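PDB 6LRF: Alr4995 protein from Nostoc sp., which acts as a bifunctional arginine dihydrolase and ornithine cyclodeaminase, breaking arginine down to ornithine and probably converting ornithine on to proline. Local coordinates for residues Y191-R194 with L195-R199; T250-T253 with E254-K257; G374-P377 with D378-V382; S509-R513 with E514-Q518. All coordinates share one frame; numbering follows the deposited sequence.

Interaction 1 (Y191-R194 with L195-R199); sequences YSNR and LIEMR
Glu197 lies back along the turn that starts at Asn193, in the alpha-helix 190-199 of a beta-alpha-beta unit between strands 181-183 and 205-207. Four successive backbone bonds of the i to i+4 kind run from Leu195 N to Tyr191 O through to Met198 N to Arg194 O, the last of these 3.0 Å long. Glu197 holds CG anti to its carbonyl carbon (chi1 -72°), which brings CG to 3.3 Å from Asn193 O and lets the extended chain climb the outside of the helix, a place where a polar residue is at home. Ile196 does the same on the buried side: its CG1 lies 3.3 Å from Ser192 O while the side chain packs on Leu181 and Tyr183 of strand 181-183. Asn193 sends its amide back to Pro185 O, and Ser192 OG is bonded to Asp189. Arg194 bends at chi3 (-64°) and folds back along the helix, one guanidinium face over Tyr191 CA, which sits 3.9 Å above that plane, offset toward the rim of the group, while NH1 makes a salt bridge with Glu341 of helix 340-352. Met198, present as selenomethionine, also bends at chi3, curling CE back to 3.7 Å from Arg194 O.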
loop_
_atom_site.group_PDB
_atom_site.type_symbol
_atom_site.label_atom_id
_atom_site.label_comp_id
_atom_site.label_asym_id
_atom_site.label_seq_id
_atom_site.Cartn_x
_atom_site.Cartn_y
_atom_site.Cartn_z
ATOM N N TYR B 191 8.869 -33.210 -2.884
ATOM C CA TYR B 191 9.284 -34.539 -2.425
ATOM C C TYR B 191 9.357 -35.542 -3.592
ATOM O O TYR B 191 10.307 -36.299 -3.701
ATOM C CB TYR B 191 8.331 -35.069 -1.339
ATOM C CG TYR B 191 8.240 -34.184 -0.100
ATOM C CD1 TYR B 191 9.292 -34.121 0.820
ATOM C CD2 TYR B 191 7.102 -33.414 0.154
ATOM C CE1 TYR B 191 9.218 -33.315 1.955
ATOM C CE2 TYR B 191 7.019 -32.609 1.288
ATOM C CZ TYR B 191 8.081 -32.563 2.183
ATOM O OH TYR B 191 8.008 -31.763 3.308
ATOM N N SER B 192 8.359 -35.522 -4.464
ATOM C CA SER B 192 8.265 -36.507 -5.538
ATOM C C SER B 192 9.315 -36.272 -6.619
ATOM O O SER B 192 9.914 -37.229 -7.138
ATOM C CB SER B 192 6.860 -36.492 -6.138
ATOM O OG SER B 192 5.918 -36.803 -5.122
ATOM N N ASN B 193 9.544 -34.999 -6.941
ATOM C CA ASN B 193 10.597 -34.615 -7.880
ATOM C C ASN B 193 11.984 -34.992 -7.378
ATOM O O ASN B 193 12.839 -35.453 -8.143
ATOM C CB ASN B 193 10.525 -33.116 -8.166
ATOM C CG ASN B 193 9.563 -32.790 -9.302
ATOM O OD1 ASN B 193 9.678 -33.339 -10.401
ATOM N ND2 ASN B 193 8.603 -31.911 -9.041
ATOM N N ARG B 194 12.209 -34.817 -6.085
ATOM C CA ARG B 194 13.476 -35.235 -5.503
ATOM C C ARG B 194 13.653 -36.747 -5.734
ATOM O O ARG B 194 14.736 -37.203 -6.113
ATOM C CB ARG B 194 13.519 -34.890 -4.007
ATOM C CG ARG B 194 14.733 -34.092 -3.522
ATOM C CD ARG B 194 14.609 -33.740 -2.009
ATOM N NE ARG B 194 13.466 -32.860 -1.771
ATOM C CZ ARG B 194 12.682 -32.897 -0.691
ATOM N NH1 ARG B 194 12.912 -33.784 0.272
ATOM N NH2 ARG B 194 11.653 -32.050 -0.576
ATOM N N LEU B 195 12.581 -37.521 -5.526
ATOM C CA LEU B 195 12.665 -38.981 -5.644
ATOM C C LEU B 195 12.986 -39.402 -7.070
ATOM O O LEU B 195 13.797 -40.301 -7.287
ATOM C CB LEU B 195 11.364 -39.643 -5.195
ATOM C CG LEU B 195 11.294 -41.182 -5.272
ATOM C CD1 LEU B 195 12.423 -41.849 -4.471
ATOM C CD2 LEU B 195 9.930 -41.664 -4.775
ATOM N N ILE B 196 12.330 -38.756 -8.031
ATOM C CA ILE B 196 12.535 -39.029 -9.448
ATOM C C ILE B 196 13.983 -38.772 -9.828
ATOM O O ILE B 196 14.616 -39.540 -10.573
ATOM C CB ILE B 196 11.613 -38.153 -10.319
ATOM C CG1 ILE B 196 10.156 -38.600 -10.161
ATOM C CG2 ILE B 196 12.031 -38.216 -11.767
ATOM C CD1 ILE B 196 9.153 -37.663 -10.819
ATOM N N GLU B 197 14.515 -37.685 -9.287
ATOM C CA GLU B 197 15.853 -37.262 -9.656
ATOM C C GLU B 197 16.906 -38.163 -8.998
ATOM O O GLU B 197 17.987 -38.336 -9.551
ATOM C CB GLU B 197 16.041 -35.774 -9.318
ATOM C CG GLU B 197 15.249 -34.854 -10.274
ATOM C CD GLU B 197 14.963 -33.460 -9.707
ATOM O OE1 GLU B 197 15.579 -33.084 -8.695
ATOM O OE2 GLU B 197 14.118 -32.727 -10.270
HETATM N N MSE B 198 16.585 -38.786 -7.863
HETATM C CA MSE B 198 17.507 -39.766 -7.262
HETATM C C MSE B 198 17.516 -41.119 -7.994
HETATM O O MSE B 198 18.528 -41.823 -7.996
HETATM C CB MSE B 198 17.177 -40.000 -5.787
HETATM C CG MSE B 198 17.678 -38.905 -4.850
HETATM SE SE MSE B 198 17.276 -39.275 -2.970
HETATM C CE MSE B 198 15.335 -39.277 -3.048
ATOM N N ARG B 199 16.400 -41.485 -8.616
ATOM C CA ARG B 199 16.256 -42.817 -9.212
ATOM C C ARG B 199 16.556 -42.828 -10.711
ATOM O O ARG B 199 16.849 -43.877 -11.296
ATOM C CB ARG B 199 14.844 -43.346 -8.973
ATOM C CG ARG B 199 14.526 -43.609 -7.508
ATOM C CD ARG B 199 15.146 -44.899 -7.074
ATOM N NE ARG B 199 14.809 -45.258 -5.701
ATOM C CZ ARG B 199 14.550 -46.503 -5.316
ATOM N NH1 ARG B 199 14.571 -47.489 -6.214
ATOM N NH2 ARG B 199 14.261 -46.764 -4.049
#

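Interaction 2 (T250-T253 with E254-K257); sequences TPLT and EFLK
Leu252 O is gripped by two backbone N-H groups, those of Phe255 and Leu256, as the chain winds into the short, weakly bonded helix 253-256. Leu256 N, 3.2 Å from Leu252 O, approaches in the carbonyl plane; Phe255 N is nearer to Leu252 O at 3.0 Å but stands above the plane, 49° out of it. A third bond, Lys257 N to Thr253 O, is weak at 3.5 Å. The side chains fold about this turn. Leu252 CD2 meets Phe255 CD2 obliquely at 4.3 Å, two apolar groups turned to the interior. On another side Lys257 runs fully extended back to Glu254, whose chain bends at chi2 (59°) to meet it, and Lys257 NZ lies 2.9 Å from Glu254 OE2 in a salt bridge on the syn side of the carboxylate, though 34° out of its plane. These partners would offset the cost of burying a carboxylate: OE2 also accepts from Ser33 N, and OE1 pairs with Arg36. Thr253 OG1 is bonded to Gln40, whose OE1 takes Glu254 N. The turn thus follows strand 246-249 and is fastened against the first half of helix 34-49, with Phe255 lying on Ala37 and Trp41.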
loop_
_atom_site.group_PDB
_atom_site.type_symbol
_atom_site.label_atom_id
_atom_site.label_comp_id
_atom_site.label_asym_id
_atom_site.label_seq_id
_atom_site.Cartn_x
_atom_site.Cartn_y
_atom_site.Cartn_z
ATOM N N THR B 250 -0.950 -39.853 -33.807
ATOM C CA THR B 250 -2.286 -40.194 -34.294
ATOM C C THR B 250 -3.283 -39.361 -33.497
ATOM O O THR B 250 -3.262 -39.371 -32.263
ATOM C CB THR B 250 -2.622 -41.724 -34.176
ATOM O OG1 THR B 250 -4.002 -41.952 -34.507
ATOM C CG2 THR B 250 -2.338 -42.266 -32.764
ATOM N N PRO B 251 -4.146 -38.613 -34.199
ATOM C CA PRO B 251 -5.083 -37.730 -33.501
ATOM C C PRO B 251 -6.017 -38.513 -32.585
ATOM O O PRO B 251 -6.563 -39.539 -33.008
ATOM C CB PRO B 251 -5.857 -37.059 -34.646
ATOM C CG PRO B 251 -5.749 -38.001 -35.780
ATOM C CD PRO B 251 -4.388 -38.641 -35.651
ATOM N N LEU B 252 -6.166 -38.036 -31.347
ATOM C CA LEU B 252 -7.038 -38.652 -30.346
ATOM C C LEU B 252 -7.796 -37.570 -29.593
ATOM O O LEU B 252 -8.130 -37.736 -28.419
ATOM C CB LEU B 252 -6.232 -39.507 -29.360
ATOM C CG LEU B 252 -5.572 -40.781 -29.887
ATOM C CD1 LEU B 252 -4.426 -41.201 -28.978
ATOM C CD2 LEU B 252 -6.593 -41.908 -30.016
ATOM N N THR B 253 -8.065 -36.462 -30.279
ATOM C CA THR B 253 -8.684 -35.289 -29.655
ATOM C C THR B 253 -10.065 -35.572 -29.063
ATOM O O THR B 253 -10.472 -34.928 -28.098
ATOM C CB THR B 253 -8.814 -34.117 -30.666
ATOM O OG1 THR B 253 -9.639 -34.514 -31.773
ATOM C CG2 THR B 253 -7.432 -33.683 -31.177
ATOM N N GLU B 254 -10.779 -36.539 -29.630
ATOM C CA GLU B 254 -12.114 -36.878 -29.134
ATOM C C GLU B 254 -12.054 -37.549 -27.762
ATOM O O GLU B 254 -13.040 -37.573 -27.023
ATOM C CB GLU B 254 -12.838 -37.788 -30.131
ATOM C CG GLU B 254 -14.342 -37.603 -30.157
ATOM C CD GLU B 254 -14.750 -36.179 -30.519
ATOM O OE1 GLU B 254 -13.985 -35.488 -31.235
ATOM O OE2 GLU B 254 -15.842 -35.749 -30.082
ATOM N N PHE B 255 -10.899 -38.106 -27.416
ATOM C CA PHE B 255 -10.780 -38.750 -26.118
ATOM C C PHE B 255 -10.128 -37.799 -25.133
ATOM O O PHE B 255 -10.299 -37.951 -23.919
ATOM C CB PHE B 255 -10.011 -40.069 -26.228
ATOM C CG PHE B 255 -10.757 -41.118 -26.991
ATOM C CD1 PHE B 255 -11.771 -41.846 -26.380
ATOM C CD2 PHE B 255 -10.478 -41.350 -28.333
ATOM C CE1 PHE B 255 -12.483 -42.812 -27.093
ATOM C CE2 PHE B 255 -11.189 -42.309 -29.047
ATOM C CZ PHE B 255 -12.191 -43.040 -28.422
ATOM N N LEU B 256 -9.415 -36.798 -25.654
ATOM C CA LEU B 256 -8.887 -35.736 -24.796
ATOM C C LEU B 256 -10.040 -34.992 -24.132
ATOM O O LEU B 256 -9.847 -34.340 -23.115
ATOM C CB LEU B 256 -8.008 -34.758 -25.583
ATOM C CG LEU B 256 -6.491 -34.841 -25.367
ATOM C CD1 LEU B 256 -5.896 -36.017 -26.122
ATOM C CD2 LEU B 256 -5.778 -33.535 -25.743
ATOM N N LYS B 257 -11.240 -35.111 -24.709
ATOM C CA LYS B 257 -12.455 -34.506 -24.150
ATOM C C LYS B 257 -12.919 -35.167 -22.856
ATOM O O LYS B 257 -13.591 -34.526 -22.038
ATOM C CB LYS B 257 -13.600 -34.559 -25.161
ATOM C CG LYS B 257 -13.371 -33.758 -26.432
ATOM C CD LYS B 257 -14.597 -33.845 -27.326
ATOM C CE LYS B 257 -14.444 -33.005 -28.581
ATOM N NZ LYS B 257 -15.734 -32.910 -29.326
#

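Interaction 3 (G374-P377 with D378-V382); sequences GVAP and DDFYV
Ala376 presents its methyl group to one face of the Phe380 ring, and this meeting closes the loop that reverses between them. Ala376 CB stands 3.6 Å from Phe380 CG and 3.9 Å from the ring centroid, 25° off the ring normal, a CH-pi contact displaced toward the rim that carries CB. The same ring has Pro377 O at its edge, near the ring plane, with Phe380 CD1 3.4 Å from that oxygen. Phe380 can meet both because CG stands between its backbone N and carbonyl carbon (chi1 65°), a torsion that stands the ring beside the chain entering the turn, its face to Ala376 CB. Alanine suits its place: a single small methyl can come close over the ring face with no longer side chain to accommodate. Within the reversal, Phe380 N reaches Pro377 O at 3.3 Å, a weak bond with an N-H...O angle of 128°. Asp378 and Asp379 fill the two corner positions, their side chains starting away from 374-377. Asp379 takes up positive phi, a conformation more often given to glycine or asparagine; its OD2 accepts a weak bond from Asp436 N. Around the pair, Leu424 touches both Ala376 and Phe380, Val433 lies against both Pro377 and Phe380, and Leu558 and Asn562 of helix 554-567 also pack on the ring. The whole is a type II beta turn from Pro377 to Phe380, with a CH-pi contact between the residue before the turn and its last residue, in the loop that leads from strand 366-369 to strand 388-392 and is held between their mixed sheet and a helix of the Rossmann-fold region.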
loop_
_atom_site.group_PDB
_atom_site.type_symbol
_atom_site.label_atom_id
_atom_site.label_comp_id
_atom_site.label_asym_id
_atom_site.label_seq_id
_atom_site.Cartn_x
_atom_site.Cartn_y
_atom_site.Cartn_z
ATOM N N GLY B 374 29.394 -26.980 16.847
ATOM C CA GLY B 374 28.478 -26.129 16.098
ATOM C C GLY B 374 27.762 -26.818 14.941
ATOM O O GLY B 374 27.286 -26.156 14.033
ATOM N N VAL B 375 27.690 -28.148 14.973
ATOM C CA VAL B 375 27.000 -28.911 13.929
ATOM C C VAL B 375 26.144 -29.966 14.623
ATOM O O VAL B 375 26.635 -30.688 15.471
ATOM C CB VAL B 375 27.997 -29.578 12.946
ATOM C CG1 VAL B 375 27.276 -30.509 11.969
ATOM C CG2 VAL B 375 28.805 -28.524 12.179
ATOM N N ALA B 376 24.853 -30.035 14.305
ATOM C CA ALA B 376 23.986 -31.047 14.915
ATOM C C ALA B 376 24.085 -32.334 14.099
ATOM O O ALA B 376 24.418 -32.281 12.912
ATOM C CB ALA B 376 22.545 -30.557 14.989
ATOM N N PRO B 377 23.843 -33.492 14.740
ATOM C CA PRO B 377 23.790 -34.754 13.989
ATOM C C PRO B 377 22.640 -34.730 13.032
ATOM O O PRO B 377 21.680 -33.989 13.252
ATOM C CB PRO B 377 23.568 -35.820 15.070
ATOM C CG PRO B 377 22.992 -35.061 16.232
ATOM C CD PRO B 377 23.649 -33.708 16.182
ATOM N N ASP B 378 22.728 -35.541 11.986
ATOM C CA ASP B 378 21.715 -35.541 10.952
ATOM C C ASP B 378 20.356 -35.940 11.515
ATOM O O ASP B 378 20.266 -36.780 12.407
ATOM C CB ASP B 378 22.125 -36.475 9.821
ATOM C CG ASP B 378 21.529 -36.063 8.499
ATOM O OD1 ASP B 378 22.070 -35.117 7.869
ATOM O OD2 ASP B 378 20.516 -36.678 8.099
ATOM N N ASP B 379 19.310 -35.321 10.981
ATOM C CA ASP B 379 17.928 -35.546 11.396
ATOM C C ASP B 379 17.631 -35.033 12.808
ATOM O O ASP B 379 16.697 -35.502 13.453
ATOM C CB ASP B 379 17.560 -37.032 11.297
ATOM C CG ASP B 379 16.056 -37.263 11.336
ATOM O OD1 ASP B 379 15.303 -36.419 10.787
ATOM O OD2 ASP B 379 15.634 -38.273 11.936
ATOM N N PHE B 380 18.393 -34.044 13.277
ATOM C CA PHE B 380 18.095 -33.435 14.577
ATOM C C PHE B 380 16.682 -32.859 14.579
ATOM O O PHE B 380 16.202 -32.326 13.573
ATOM C CB PHE B 380 19.122 -32.348 14.936
ATOM C CG PHE B 380 19.108 -31.163 14.014
ATOM C CD1 PHE B 380 19.699 -31.240 12.767
ATOM C CD2 PHE B 380 18.518 -29.966 14.405
ATOM C CE1 PHE B 380 19.687 -30.161 11.908
ATOM C CE2 PHE B 380 18.512 -28.861 13.555
ATOM C CZ PHE B 380 19.097 -28.964 12.307
ATOM N N TYR B 381 15.998 -32.997 15.706
ATOM C CA TYR B 381 14.687 -32.417 15.837
ATOM C C TYR B 381 14.828 -30.895 15.973
ATOM O O TYR B 381 15.763 -30.393 16.621
ATOM C CB TYR B 381 13.951 -33.024 17.024
ATOM C CG TYR B 381 12.699 -32.275 17.418
ATOM C CD1 TYR B 381 11.483 -32.505 16.783
ATOM C CD2 TYR B 381 12.732 -31.363 18.465
ATOM C CE1 TYR B 381 10.314 -31.805 17.171
ATOM C CE2 TYR B 381 11.592 -30.663 18.852
ATOM C CZ TYR B 381 10.395 -30.875 18.204
ATOM O OH TYR B 381 9.290 -30.160 18.641
ATOM N N VAL B 382 13.910 -30.172 15.338
ATOM C CA VAL B 382 13.926 -28.712 15.363
ATOM C C VAL B 382 12.923 -28.161 16.366
ATOM O O VAL B 382 11.727 -28.373 16.235
ATOM C CB VAL B 382 13.633 -28.127 13.974
ATOM C CG1 VAL B 382 13.661 -26.575 14.023
ATOM C CG2 VAL B 382 14.653 -28.639 12.971
#

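Interaction 4 (S509-R513 with E514-Q518); sequences SRLIR and EGYVQ
Arg510 and Glu514, one helical turn apart, pair through Arg510 NE and Glu514 OE2 at 2.5 Å, a salt bridge so short that its exact length deserves caution. The oxygen comes to the guanidinium edge, near its plane, while the carboxylate plane is turned 77° from that of the guanidinium. Arg510 reaches it with CG anti to the backbone N (chi1 173°) and a bend at chi2, and Glu514 comes extended. In the same turns helix 505-513 ends in a Schellman motif: Tyr516 N donates to Leu511 O at 3.1 Å, and Gly515 N weakly to Ile512 O at 3.4 Å. Gly515 has the positive phi that glycine adopts most easily. The motif's apolar pair is Leu511 CD2 against Tyr516 CD1, 3.9 Å apart, the two side chains crossing at about a right angle. Ile512 CG1 lies 3.8 Å from Val517 CB, and a water receives Val517 N at 3.1 Å and donates to Ile512 O. Further out, Arg510 NH2 is paired with Asp692, Arg513 with Glu586, and Glu514 O with Arg485. Leu511 and Tyr516 rest on Leu691 of helix 680-694, Tyr516 also touches helix 467-486, Ile512 meets helix 583-589, and Gln518 pairs with Val491 where strand 519-523 joins the parallel sheet.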
loop_
_atom_site.group_PDB
_atom_site.type_symbol
_atom_site.label_atom_id
_atom_site.label_comp_id
_atom_site.label_asym_id
_atom_site.label_seq_id
_atom_site.Cartn_x
_atom_site.Cartn_y
_atom_site.Cartn_z
ATOM N N SER B 509 20.504 -16.556 -11.655
ATOM C CA SER B 509 21.481 -17.613 -11.950
ATOM C C SER B 509 21.992 -17.513 -13.365
ATOM O O SER B 509 23.187 -17.658 -13.636
ATOM C CB SER B 509 20.856 -19.007 -11.776
ATOM O OG SER B 509 20.706 -19.354 -10.420
ATOM N N ARG B 510 21.055 -17.309 -14.281
ATOM C CA ARG B 510 21.394 -17.229 -15.690
ATOM C C ARG B 510 22.273 -16.004 -15.971
ATOM O O ARG B 510 23.301 -16.113 -16.646
ATOM C CB ARG B 510 20.122 -17.195 -16.533
ATOM C CG ARG B 510 20.399 -16.937 -17.986
ATOM C CD ARG B 510 19.586 -17.822 -18.899
ATOM N NE ARG B 510 19.962 -17.540 -20.278
ATOM C CZ ARG B 510 19.247 -16.795 -21.111
ATOM N NH1 ARG B 510 18.090 -16.280 -20.715
ATOM N NH2 ARG B 510 19.684 -16.580 -22.346
ATOM N N LEU B 511 21.878 -14.848 -15.439
ATOM C CA LEU B 511 22.703 -13.640 -15.540
ATOM C C LEU B 511 24.160 -13.861 -15.112
ATOM O O LEU B 511 25.085 -13.406 -15.787
ATOM C CB LEU B 511 22.092 -12.513 -14.707
ATOM C CG LEU B 511 20.828 -11.884 -15.280
ATOM C CD1 LEU B 511 20.299 -10.848 -14.321
ATOM C CD2 LEU B 511 21.120 -11.261 -16.637
ATOM N N ILE B 512 24.360 -14.554 -13.993
ATOM C CA ILE B 512 25.700 -14.799 -13.456
ATOM C C ILE B 512 26.489 -15.744 -14.376
ATOM O O ILE B 512 27.678 -15.533 -14.652
ATOM C CB ILE B 512 25.629 -15.402 -12.018
ATOM C CG1 ILE B 512 25.061 -14.378 -11.021
ATOM C CG2 ILE B 512 26.996 -15.869 -11.570
ATOM C CD1 ILE B 512 24.557 -14.980 -9.718
ATOM N N ARG B 513 25.803 -16.787 -14.835
ATOM C CA ARG B 513 26.355 -17.791 -15.744
ATOM C C ARG B 513 26.861 -17.181 -17.053
ATOM O O ARG B 513 27.898 -17.586 -17.564
ATOM C CB ARG B 513 25.288 -18.851 -16.037
ATOM C CG ARG B 513 25.809 -20.160 -16.575
ATOM C CD ARG B 513 24.820 -21.292 -16.276
ATOM N NE ARG B 513 23.512 -21.088 -16.900
ATOM C CZ ARG B 513 22.361 -21.015 -16.241
ATOM N NH1 ARG B 513 22.335 -21.122 -14.915
ATOM N NH2 ARG B 513 21.225 -20.837 -16.908
ATOM N N GLU B 514 26.141 -16.189 -17.567
ATOM C CA GLU B 514 26.429 -15.600 -18.874
ATOM C C GLU B 514 27.213 -14.274 -18.850
ATOM O O GLU B 514 27.238 -13.547 -19.850
ATOM C CB GLU B 514 25.115 -15.406 -19.624
ATOM C CG GLU B 514 24.364 -16.719 -19.777
ATOM C CD GLU B 514 23.081 -16.598 -20.582
ATOM O OE1 GLU B 514 22.778 -15.489 -21.080
ATOM O OE2 GLU B 514 22.373 -17.624 -20.719
ATOM N N GLY B 515 27.831 -13.962 -17.709
ATOM C CA GLY B 515 28.804 -12.886 -17.615
ATOM C C GLY B 515 28.326 -11.466 -17.339
ATOM O O GLY B 515 29.059 -10.515 -17.592
ATOM N N TYR B 516 27.115 -11.306 -16.820
ATOM C CA TYR B 516 26.601 -9.975 -16.529
ATOM C C TYR B 516 26.852 -9.540 -15.082
ATOM O O TYR B 516 26.570 -8.412 -14.726
ATOM C CB TYR B 516 25.100 -9.901 -16.806
ATOM C CG TYR B 516 24.717 -10.165 -18.240
ATOM C CD1 TYR B 516 24.404 -11.455 -18.671
ATOM C CD2 TYR B 516 24.670 -9.136 -19.164
ATOM C CE1 TYR B 516 24.045 -11.706 -19.985
ATOM C CE2 TYR B 516 24.316 -9.378 -20.479
ATOM C CZ TYR B 516 24.003 -10.665 -20.882
ATOM O OH TYR B 516 23.648 -10.902 -22.188
ATOM N N VAL B 517 27.352 -10.438 -14.244
ATOM C CA VAL B 517 27.481 -10.150 -12.825
ATOM C C VAL B 517 28.908 -10.406 -12.354
ATOM O O VAL B 517 29.376 -11.542 -12.366
ATOM C CB VAL B 517 26.485 -10.998 -11.999
ATOM C CG1 VAL B 517 26.549 -10.625 -10.521
ATOM C CG2 VAL B 517 25.084 -10.791 -12.513
ATOM N N GLN B 518 29.597 -9.350 -11.930
ATOM C CA GLN B 518 30.996 -9.476 -11.513
ATOM C C GLN B 518 31.153 -9.594 -10.003
ATOM O O GLN B 518 32.215 -9.952 -9.507
ATOM C CB GLN B 518 31.818 -8.281 -12.019
ATOM C CG GLN B 518 32.231 -8.408 -13.487
ATOM C CD GLN B 518 31.042 -8.439 -14.427
ATOM O OE1 GLN B 518 30.249 -7.494 -14.476
ATOM N NE2 GLN B 518 30.911 -9.527 -15.184
HETATM O O HOH W 1 28.756 -13.155 -14.444
#

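Overall arrangement
From the N terminus the four contacts follow in series; none nests within or crosses another, and each closes a turn of only a few residues. Interactions 1 and 2 both fall in the dimethylarginine dimethylhydrolase-like region, their centres about 31 Å apart: one is a helix bridging two strands near the spatial centre of the chain, the other a short turn fastened to helix 34-49. Interaction 3, on the far side of the chain's centre from interaction 2, with about 53 Å between their centres, ties the mixed sheet holding strand 432-435 to helix 554-567. Interaction 4 ends helix 505-513 and leads into the parallel sheet of the Rossmann-fold region.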